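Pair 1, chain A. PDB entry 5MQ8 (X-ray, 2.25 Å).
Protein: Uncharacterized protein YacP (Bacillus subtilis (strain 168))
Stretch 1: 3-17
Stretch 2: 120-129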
# COMPACT_ATOMS: atom_id res chain seq x y z
N ILE A 3 4.77 14.87 -24.03
CA ILE A 3 3.74 15.42 -23.16
C ILE A 3 2.44 14.79 -23.55
O ILE A 3 2.10 14.76 -24.74
CB ILE A 3 3.67 16.97 -23.17
CG1 ILE A 3 5.07 17.62 -22.90
CG2 ILE A 3 2.60 17.49 -22.17
CD1 ILE A 3 5.11 19.16 -22.97
N LEU A 4 1.73 14.25 -22.56
CA LEU A 4 0.42 13.64 -22.77
C LEU A 4 -0.67 14.56 -22.21
O LEU A 4 -0.64 14.88 -21.02
CB LEU A 4 0.33 12.24 -22.16
CG LEU A 4 -1.02 11.47 -22.35
CD1 LEU A 4 -1.35 11.23 -23.83
CD2 LEU A 4 -0.97 10.15 -21.66
N LEU A 5 -1.59 14.99 -23.08
CA LEU A 5 -2.73 15.85 -22.73
C LEU A 5 -3.93 14.94 -22.80
O LEU A 5 -4.16 14.30 -23.82
CB LEU A 5 -2.85 17.05 -23.71
CG LEU A 5 -1.63 18.00 -23.81
CD1 LEU A 5 -1.90 19.14 -24.79
CD2 LEU A 5 -1.26 18.59 -22.47
N VAL A 6 -4.63 14.79 -21.68
CA VAL A 6 -5.72 13.84 -21.54
C VAL A 6 -7.10 14.49 -21.49
O VAL A 6 -7.34 15.37 -20.66
CB VAL A 6 -5.49 12.88 -20.31
CG1 VAL A 6 -6.57 11.81 -20.21
CG2 VAL A 6 -4.10 12.24 -20.35
N ASP A 7 -8.03 14.00 -22.34
CA ASP A 7 -9.43 14.42 -22.31
C ASP A 7 -10.04 13.54 -21.22
O ASP A 7 -10.42 12.39 -21.47
CB ASP A 7 -10.08 14.18 -23.69
CG ASP A 7 -11.56 14.52 -23.84
OD1 ASP A 7 -12.23 14.77 -22.81
OD2 ASP A 7 -12.07 14.46 -24.99
N GLY A 8 -10.05 14.09 -20.00
CA GLY A 8 -10.51 13.44 -18.79
C GLY A 8 -11.90 12.83 -18.84
O GLY A 8 -12.07 11.66 -18.49
N TYR A 9 -12.90 13.63 -19.25
CA TYR A 9 -14.29 13.17 -19.37
C TYR A 9 -14.42 12.01 -20.36
O TYR A 9 -15.13 11.05 -20.09
CB TYR A 9 -15.25 14.32 -19.74
CG TYR A 9 -16.69 13.88 -19.85
CD1 TYR A 9 -17.43 13.54 -18.72
CD2 TYR A 9 -17.30 13.72 -21.10
CE1 TYR A 9 -18.75 13.10 -18.81
CE2 TYR A 9 -18.62 13.26 -21.21
CZ TYR A 9 -19.34 12.97 -20.06
OH TYR A 9 -20.65 12.55 -20.16
N ASN A 10 -13.72 12.10 -21.50
CA ASN A 10 -13.74 11.05 -22.51
C ASN A 10 -13.23 9.72 -21.97
O ASN A 10 -13.82 8.68 -22.30
CB ASN A 10 -12.96 11.46 -23.75
CG ASN A 10 -13.15 10.51 -24.91
OD1 ASN A 10 -12.24 9.75 -25.28
ND2 ASN A 10 -14.33 10.52 -25.50
N MET A 11 -12.13 9.73 -21.16
CA MET A 11 -11.56 8.51 -20.56
C MET A 11 -12.57 7.90 -19.63
O MET A 11 -12.80 6.69 -19.70
CB MET A 11 -10.24 8.78 -19.80
CG MET A 11 -9.10 9.29 -20.67
SD MET A 11 -8.73 8.32 -22.17
CE MET A 11 -9.34 9.42 -23.43
N ILE A 12 -13.19 8.73 -18.79
CA ILE A 12 -14.21 8.34 -17.81
C ILE A 12 -15.35 7.55 -18.48
O ILE A 12 -15.68 6.47 -18.01
CB ILE A 12 -14.70 9.56 -16.98
CG1 ILE A 12 -13.63 9.98 -15.95
CG2 ILE A 12 -16.05 9.26 -16.30
CD1 ILE A 12 -13.91 11.31 -15.18
N GLY A 13 -15.89 8.08 -19.57
CA GLY A 13 -16.97 7.45 -20.31
C GLY A 13 -16.59 6.21 -21.12
O GLY A 13 -17.47 5.42 -21.46
N ALA A 14 -15.29 6.03 -21.43
CA ALA A 14 -14.82 4.92 -22.25
C ALA A 14 -14.18 3.75 -21.48
O ALA A 14 -14.12 2.65 -22.02
CB ALA A 14 -13.86 5.44 -23.31
N TRP A 15 -13.67 3.98 -20.26
CA TRP A 15 -13.01 2.93 -19.48
C TRP A 15 -14.03 2.20 -18.60
O TRP A 15 -14.76 2.87 -17.85
CB TRP A 15 -11.83 3.50 -18.66
CG TRP A 15 -10.70 4.10 -19.47
CD1 TRP A 15 -10.65 4.25 -20.83
CD2 TRP A 15 -9.48 4.63 -18.96
NE1 TRP A 15 -9.46 4.84 -21.19
CE2 TRP A 15 -8.72 5.07 -20.06
CE3 TRP A 15 -8.91 4.72 -17.68
CZ2 TRP A 15 -7.44 5.64 -19.92
CZ3 TRP A 15 -7.65 5.28 -17.53
CH2 TRP A 15 -6.93 5.74 -18.65
N PRO A 16 -14.10 0.84 -18.69
CA PRO A 16 -15.11 0.09 -17.90
C PRO A 16 -15.08 0.32 -16.40
O PRO A 16 -16.15 0.46 -15.81
CB PRO A 16 -14.83 -1.38 -18.26
CG PRO A 16 -14.18 -1.32 -19.61
CD PRO A 16 -13.32 -0.06 -19.57
N GLN A 17 -13.89 0.39 -15.78
CA GLN A 17 -13.79 0.63 -14.33
C GLN A 17 -14.08 2.09 -13.92
O GLN A 17 -14.19 2.38 -12.72
CB GLN A 17 -12.44 0.14 -13.78
CG GLN A 17 -12.31 -1.39 -13.70
CD GLN A 17 -11.57 -1.86 -12.46
OE1 GLN A 17 -10.45 -1.41 -12.15
NE2 GLN A 17 -12.16 -2.80 -11.74
N SER A 120 -6.06 7.02 -28.74
CA SER A 120 -7.43 6.66 -28.39
C SER A 120 -7.58 6.30 -26.91
O SER A 120 -6.60 5.98 -26.24
CB SER A 120 -7.93 5.51 -29.27
OG SER A 120 -7.23 4.32 -28.96
N ALA A 121 -8.83 6.34 -26.43
CA ALA A 121 -9.18 5.99 -25.06
C ALA A 121 -8.77 4.54 -24.73
O ALA A 121 -8.25 4.29 -23.64
CB ALA A 121 -10.67 6.16 -24.86
N ARG A 122 -8.98 3.62 -25.70
CA ARG A 122 -8.65 2.19 -25.63
C ARG A 122 -7.14 2.00 -25.52
O ARG A 122 -6.69 1.19 -24.70
CB ARG A 122 -9.20 1.48 -26.88
CG ARG A 122 -9.45 -0.02 -26.69
CD ARG A 122 -10.13 -0.68 -27.88
NE ARG A 122 -11.56 -0.36 -27.97
CZ ARG A 122 -12.53 -1.03 -27.35
NH1 ARG A 122 -13.80 -0.66 -27.49
NH2 ARG A 122 -12.25 -2.09 -26.60
N GLU A 123 -6.35 2.75 -26.33
CA GLU A 123 -4.90 2.70 -26.33
C GLU A 123 -4.34 3.15 -24.99
O GLU A 123 -3.46 2.47 -24.46
CB GLU A 123 -4.31 3.57 -27.44
CG GLU A 123 -4.22 2.90 -28.80
CD GLU A 123 -4.23 3.84 -29.99
OE1 GLU A 123 -3.57 4.90 -29.94
OE2 GLU A 123 -4.91 3.50 -30.98
N LEU A 124 -4.84 4.29 -24.45
CA LEU A 124 -4.36 4.79 -23.16
C LEU A 124 -4.67 3.77 -22.06
O LEU A 124 -3.78 3.46 -21.28
CB LEU A 124 -4.87 6.20 -22.82
CG LEU A 124 -4.29 6.83 -21.51
CD1 LEU A 124 -2.77 6.94 -21.54
CD2 LEU A 124 -4.94 8.17 -21.20
N LEU A 125 -5.90 3.21 -22.06
CA LEU A 125 -6.32 2.18 -21.10
C LEU A 125 -5.38 0.96 -21.11
O LEU A 125 -4.95 0.52 -20.05
CB LEU A 125 -7.78 1.76 -21.34
CG LEU A 125 -8.35 0.62 -20.44
CD1 LEU A 125 -8.41 1.02 -18.95
CD2 LEU A 125 -9.73 0.19 -20.92
N ARG A 126 -5.04 0.44 -22.32
CA ARG A 126 -4.15 -0.71 -22.54
C ARG A 126 -2.75 -0.43 -21.95
O ARG A 126 -2.19 -1.29 -21.27
CB ARG A 126 -4.07 -1.06 -24.04
CG ARG A 126 -3.18 -2.27 -24.38
CD ARG A 126 -2.84 -2.34 -25.86
NE ARG A 126 -1.58 -3.06 -26.08
CZ ARG A 126 -1.09 -3.38 -27.27
NH1 ARG A 126 -1.74 -3.04 -28.38
NH2 ARG A 126 0.06 -4.03 -27.37
N GLU A 127 -2.23 0.78 -22.17
CA GLU A 127 -0.96 1.28 -21.65
C GLU A 127 -1.01 1.38 -20.12
O GLU A 127 -0.12 0.87 -19.44
CB GLU A 127 -0.64 2.64 -22.25
CG GLU A 127 -0.18 2.54 -23.70
CD GLU A 127 0.28 3.83 -24.36
OE1 GLU A 127 0.43 4.86 -23.67
OE2 GLU A 127 0.53 3.78 -25.59
N VAL A 128 -2.10 1.97 -19.58
CA VAL A 128 -2.32 2.09 -18.14
C VAL A 128 -2.38 0.71 -17.46
O VAL A 128 -1.74 0.52 -16.43
CB VAL A 128 -3.56 3.00 -17.81
CG1 VAL A 128 -4.06 2.80 -16.39
CG2 VAL A 128 -3.24 4.47 -18.07
N GLU A 129 -3.14 -0.25 -18.04
CA GLU A 129 -3.26 -1.59 -17.48
C GLU A 129 -1.93 -2.35 -17.41
O GLU A 129 -1.67 -3.01 -16.41
CB GLU A 129 -4.35 -2.41 -18.19
CG GLU A 129 -5.75 -1.95 -17.80
CD GLU A 129 -6.92 -2.59 -18.52
OE1 GLU A 129 -6.74 -3.07 -19.66
OE2 GLU A 129 -8.04 -2.57 -17.96

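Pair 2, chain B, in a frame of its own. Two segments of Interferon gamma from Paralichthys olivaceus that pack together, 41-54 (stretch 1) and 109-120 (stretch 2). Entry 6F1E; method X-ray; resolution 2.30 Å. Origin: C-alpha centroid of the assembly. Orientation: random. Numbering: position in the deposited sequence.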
# COMPACT_ATOMS: atom_id res chain seq x y z
N MET B 41 -16.43 0.03 -5.98
CA MET B 41 -15.69 0.45 -7.17
C MET B 41 -14.38 1.15 -6.80
O MET B 41 -13.39 1.03 -7.50
CB MET B 41 -16.55 1.39 -8.02
CG MET B 41 -15.96 1.80 -9.37
SD MET B 41 -15.40 0.47 -10.47
CE MET B 41 -16.75 -0.72 -10.40
N GLU B 42 -14.39 1.89 -5.71
CA GLU B 42 -13.21 2.59 -5.27
C GLU B 42 -12.15 1.53 -4.86
O GLU B 42 -10.98 1.63 -5.22
CB GLU B 42 -13.60 3.59 -4.15
CG GLU B 42 -12.47 4.45 -3.53
CD GLU B 42 -11.79 5.44 -4.48
OE1 GLU B 42 -12.45 5.92 -5.43
OE2 GLU B 42 -10.59 5.75 -4.25
N THR B 43 -12.58 0.49 -4.15
CA THR B 43 -11.64 -0.55 -3.69
C THR B 43 -11.03 -1.33 -4.87
O THR B 43 -9.83 -1.61 -4.89
CB THR B 43 -12.38 -1.57 -2.79
OG1 THR B 43 -13.33 -0.89 -1.98
CG2 THR B 43 -11.44 -2.28 -1.89
N LYS B 44 -11.88 -1.69 -5.83
CA LYS B 44 -11.46 -2.47 -6.99
C LYS B 44 -10.49 -1.65 -7.82
O LYS B 44 -9.42 -2.13 -8.19
CB LYS B 44 -12.67 -2.87 -7.84
CG LYS B 44 -13.44 -4.08 -7.33
CD LYS B 44 -14.90 -4.04 -7.77
CE LYS B 44 -15.53 -5.43 -7.89
NZ LYS B 44 -16.92 -5.50 -7.34
N MET B 45 -10.84 -0.40 -8.08
CA MET B 45 -9.95 0.46 -8.85
C MET B 45 -8.59 0.62 -8.20
O MET B 45 -7.57 0.70 -8.87
CB MET B 45 -10.59 1.83 -9.10
CG MET B 45 -11.63 1.84 -10.21
SD MET B 45 -10.95 1.62 -11.87
CE MET B 45 -9.99 3.12 -12.11
N LEU B 46 -8.58 0.66 -6.88
CA LEU B 46 -7.35 0.93 -6.15
C LEU B 46 -6.45 -0.31 -6.16
O LEU B 46 -5.22 -0.24 -6.42
CB LEU B 46 -7.69 1.36 -4.72
CG LEU B 46 -6.54 1.87 -3.86
CD1 LEU B 46 -5.43 2.60 -4.60
CD2 LEU B 46 -7.13 2.79 -2.82
N PHE B 47 -7.07 -1.45 -5.88
CA PHE B 47 -6.34 -2.68 -5.87
C PHE B 47 -5.79 -2.95 -7.28
O PHE B 47 -4.58 -3.22 -7.44
CB PHE B 47 -7.21 -3.83 -5.36
CG PHE B 47 -6.46 -5.13 -5.26
CD1 PHE B 47 -5.51 -5.31 -4.27
CD2 PHE B 47 -6.62 -6.13 -6.24
CE1 PHE B 47 -4.77 -6.48 -4.21
CE2 PHE B 47 -5.88 -7.28 -6.19
CZ PHE B 47 -4.95 -7.46 -5.16
N MET B 48 -6.66 -2.81 -8.30
CA MET B 48 -6.25 -2.99 -9.71
C MET B 48 -5.13 -2.07 -10.15
O MET B 48 -4.24 -2.50 -10.90
CB MET B 48 -7.41 -2.78 -10.69
CG MET B 48 -7.92 -4.01 -11.42
SD MET B 48 -6.70 -5.26 -11.91
CE MET B 48 -7.17 -6.37 -10.58
N GLY B 49 -5.20 -0.81 -9.71
CA GLY B 49 -4.12 0.15 -9.94
C GLY B 49 -2.82 -0.33 -9.34
O GLY B 49 -1.74 -0.12 -9.91
N GLY B 50 -2.92 -0.98 -8.17
CA GLY B 50 -1.78 -1.59 -7.50
C GLY B 50 -1.18 -2.76 -8.24
O GLY B 50 0.06 -2.89 -8.31
N VAL B 51 -2.05 -3.62 -8.76
CA VAL B 51 -1.62 -4.76 -9.63
C VAL B 51 -0.89 -4.26 -10.89
O VAL B 51 0.14 -4.79 -11.29
CB VAL B 51 -2.84 -5.62 -10.09
CG1 VAL B 51 -2.43 -6.65 -11.15
CG2 VAL B 51 -3.53 -6.30 -8.92
N LEU B 52 -1.45 -3.25 -11.56
CA LEU B 52 -0.82 -2.72 -12.76
C LEU B 52 0.56 -2.13 -12.45
O LEU B 52 1.51 -2.37 -13.21
CB LEU B 52 -1.74 -1.69 -13.46
CG LEU B 52 -3.05 -2.23 -14.07
CD1 LEU B 52 -3.97 -1.08 -14.51
CD2 LEU B 52 -2.77 -3.12 -15.26
N GLU B 53 0.69 -1.45 -11.30
CA GLU B 53 1.99 -0.96 -10.80
C GLU B 53 3.00 -2.08 -10.54
O GLU B 53 4.20 -1.95 -10.84
CB GLU B 53 1.82 -0.13 -9.56
CG GLU B 53 3.14 0.31 -8.90
CD GLU B 53 2.98 1.49 -7.93
OE1 GLU B 53 1.88 2.11 -7.84
OE2 GLU B 53 3.98 1.82 -7.26
N THR B 54 2.50 -3.18 -10.00
CA THR B 54 3.32 -4.34 -9.72
C THR B 54 3.85 -4.97 -11.01
O THR B 54 5.02 -5.34 -11.10
CB THR B 54 2.51 -5.36 -8.89
OG1 THR B 54 2.04 -4.70 -7.71
CG2 THR B 54 3.35 -6.54 -8.48
N LYS B 109 -4.90 7.40 -12.61
CA LYS B 109 -4.04 8.55 -12.20
C LYS B 109 -4.27 8.84 -10.73
O LYS B 109 -3.32 9.02 -9.96
CB LYS B 109 -4.35 9.87 -12.98
CG LYS B 109 -3.60 10.18 -14.29
CD LYS B 109 -2.20 9.58 -14.45
CE LYS B 109 -1.18 9.98 -13.39
NZ LYS B 109 0.03 9.11 -13.45
N GLU B 110 -5.55 8.94 -10.40
CA GLU B 110 -6.10 9.16 -9.06
C GLU B 110 -5.58 8.05 -8.13
O GLU B 110 -5.13 8.32 -7.01
CB GLU B 110 -7.64 9.11 -9.20
CG GLU B 110 -8.54 9.55 -8.05
CD GLU B 110 -9.99 9.75 -8.53
OE1 GLU B 110 -10.22 10.70 -9.31
OE2 GLU B 110 -10.90 8.97 -8.15
N GLN B 111 -5.60 6.81 -8.64
CA GLN B 111 -5.26 5.65 -7.85
C GLN B 111 -3.76 5.58 -7.65
O GLN B 111 -3.30 5.28 -6.55
CB GLN B 111 -5.77 4.40 -8.51
CG GLN B 111 -7.29 4.23 -8.46
CD GLN B 111 -8.07 5.07 -9.46
OE1 GLN B 111 -7.51 5.68 -10.37
NE2 GLN B 111 -9.38 5.10 -9.29
N SER B 112 -2.98 5.85 -8.69
CA SER B 112 -1.52 5.90 -8.55
C SER B 112 -1.06 6.93 -7.51
O SER B 112 -0.02 6.71 -6.84
CB SER B 112 -0.87 6.26 -9.90
OG SER B 112 -0.82 5.13 -10.75
N LYS B 113 -1.81 8.03 -7.41
CA LYS B 113 -1.49 9.15 -6.52
C LYS B 113 -1.59 8.68 -5.07
O LYS B 113 -0.64 8.82 -4.29
CB LYS B 113 -2.48 10.32 -6.76
CG LYS B 113 -1.98 11.72 -6.42
CD LYS B 113 -2.92 12.80 -6.98
CE LYS B 113 -2.74 13.04 -8.49
NZ LYS B 113 -4.02 13.29 -9.23
N LEU B 114 -2.75 8.09 -4.76
CA LEU B 114 -3.04 7.51 -3.44
C LEU B 114 -2.03 6.45 -3.12
O LEU B 114 -1.37 6.53 -2.10
CB LEU B 114 -4.46 6.92 -3.36
CG LEU B 114 -4.91 6.31 -2.01
CD1 LEU B 114 -4.48 7.08 -0.78
CD2 LEU B 114 -6.42 6.16 -1.97
N LEU B 115 -1.89 5.49 -4.02
CA LEU B 115 -0.90 4.45 -3.84
C LEU B 115 0.48 5.01 -3.54
O LEU B 115 1.17 4.43 -2.71
CB LEU B 115 -0.85 3.48 -5.04
CG LEU B 115 -2.06 2.54 -5.21
CD1 LEU B 115 -1.87 1.67 -6.45
CD2 LEU B 115 -2.35 1.63 -4.01
N GLN B 116 0.89 6.13 -4.16
CA GLN B 116 2.25 6.65 -3.87
C GLN B 116 2.31 7.14 -2.41
O GLN B 116 3.30 6.90 -1.72
CB GLN B 116 2.74 7.71 -4.88
CG GLN B 116 4.25 8.10 -4.80
CD GLN B 116 5.22 6.91 -4.93
OE1 GLN B 116 5.16 6.13 -5.87
NE2 GLN B 116 6.13 6.79 -3.97
N GLY B 117 1.24 7.77 -1.95
CA GLY B 117 1.08 8.08 -0.53
C GLY B 117 1.23 6.85 0.37
O GLY B 117 2.08 6.82 1.29
N LEU B 118 0.43 5.81 0.08
CA LEU B 118 0.49 4.59 0.89
C LEU B 118 1.86 3.97 0.82
O LEU B 118 2.34 3.48 1.81
CB LEU B 118 -0.56 3.56 0.51
CG LEU B 118 -1.98 4.12 0.62
CD1 LEU B 118 -3.05 3.08 0.27
CD2 LEU B 118 -2.22 4.69 2.01
N HIS B 119 2.52 4.03 -0.33
CA HIS B 119 3.83 3.39 -0.45
C HIS B 119 4.83 4.18 0.36
O HIS B 119 5.69 3.61 1.06
CB HIS B 119 4.23 3.22 -1.92
CG HIS B 119 3.48 2.12 -2.63
ND1 HIS B 119 2.16 1.82 -2.37
CD2 HIS B 119 3.87 1.26 -3.60
CE1 HIS B 119 1.76 0.83 -3.14
NE2 HIS B 119 2.79 0.47 -3.90
N ASP B 120 4.69 5.49 0.29
CA ASP B 120 5.53 6.40 1.07
C ASP B 120 5.45 6.19 2.61
O ASP B 120 6.48 6.08 3.25
CB ASP B 120 5.27 7.86 0.65
CG ASP B 120 5.92 8.21 -0.73
OD1 ASP B 120 6.80 7.43 -1.23
OD2 ASP B 120 5.55 9.28 -1.29

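Two helices that cross steeply meet over a short patch, and the same backbone crossing can be filled in quite different ways. Pair 1, from the YacP protein of Bacillus subtilis, and pair 2, from flounder interferon gamma, illustrate the principle. Fourteen central residues superpose with an RMSD of 0.5 Å. The helix axes cross at 77° in pair 1 and 76° in pair 2, with the same sign of crossing, and approach to 10.0 and 8.9 Å.

The register is also shared. In pair 1 the CA atoms of A:Met11 and A:Ala121 lie 5.7 Å apart, and those of A:Trp15 and A:Leu125 6.9 Å. The matching positions in pair 2 are B:Leu46 with B:Gln111, whose CA atoms are 5.4 Å apart, and B:Gly50 with B:Leu115, at 7.1 Å between CA atoms. The surroundings differ: in pair 1 the first helix is short, follows a strand and has left helical geometry by A:Trp15, whereas in pair 2 it runs on through B:Gly50.

That matched position, A:Trp15 and B:Gly50, holds the sharpest contrast. The tryptophan takes the m rotamer, and although its CA-to-CB bond points sideways, its indole reaches the second helix. NE1 of A:Trp15 donates a hydrogen bond to O of A:Ala121 (2.8 Å), near the ring plane, while CB of A:Leu125 sits over one face, 3.7 Å from the centroid of the five-membered ring of A:Trp15. The ring thus combines a polar anchor with apolar packing. The carbonyl it meets also accepts the helical bond from N of A:Leu125, at 3.0 Å from O of A:Ala121.

Pair 2 inverts the arrangement. With no side chain at B:Gly50, the second helix supplies the filling: B:Leu115 sits as a knob among B:Leu46, B:Gly49, B:Gly50 and B:Glu53. CD1 of B:Leu115 comes within 3.3 Å of N of B:Gly50, contact with the backbone itself. The two matched leucines use different rotamers, t for A:Leu125 and m for B:Leu115. No hydrogen bond crosses between the two stretches of pair 2.

A second exchange of bulk occurs beside it. A:Ala14 and A:Ala121 touch through their CB atoms at 3.6 Å; their counterparts are B:Gly49 and B:Gln111. An ideal CB on B:Gly49 would lie a tight 3.3 Å from CB of B:Gln111, so the glycine suits the closer approach of the helices in pair 2. The glutamine side chain extends to B:Met45, its NE2 lying 3.5 Å from CB of that methionine.

One element hardly changes. A:Leu124 and B:Leu114 share the t, p rotamer, and their side-chain centres superpose within 0.2 Å. Each meets the residue at the matched position of the first helix: CD2 of A:Leu124 lies 3.9 Å from SD of A:Met11, and CD2 of B:Leu114 lies 3.5 Å from CD2 of B:Leu46. A shared backbone crossing therefore fixes where side chains start, but not which helix fills the space between them.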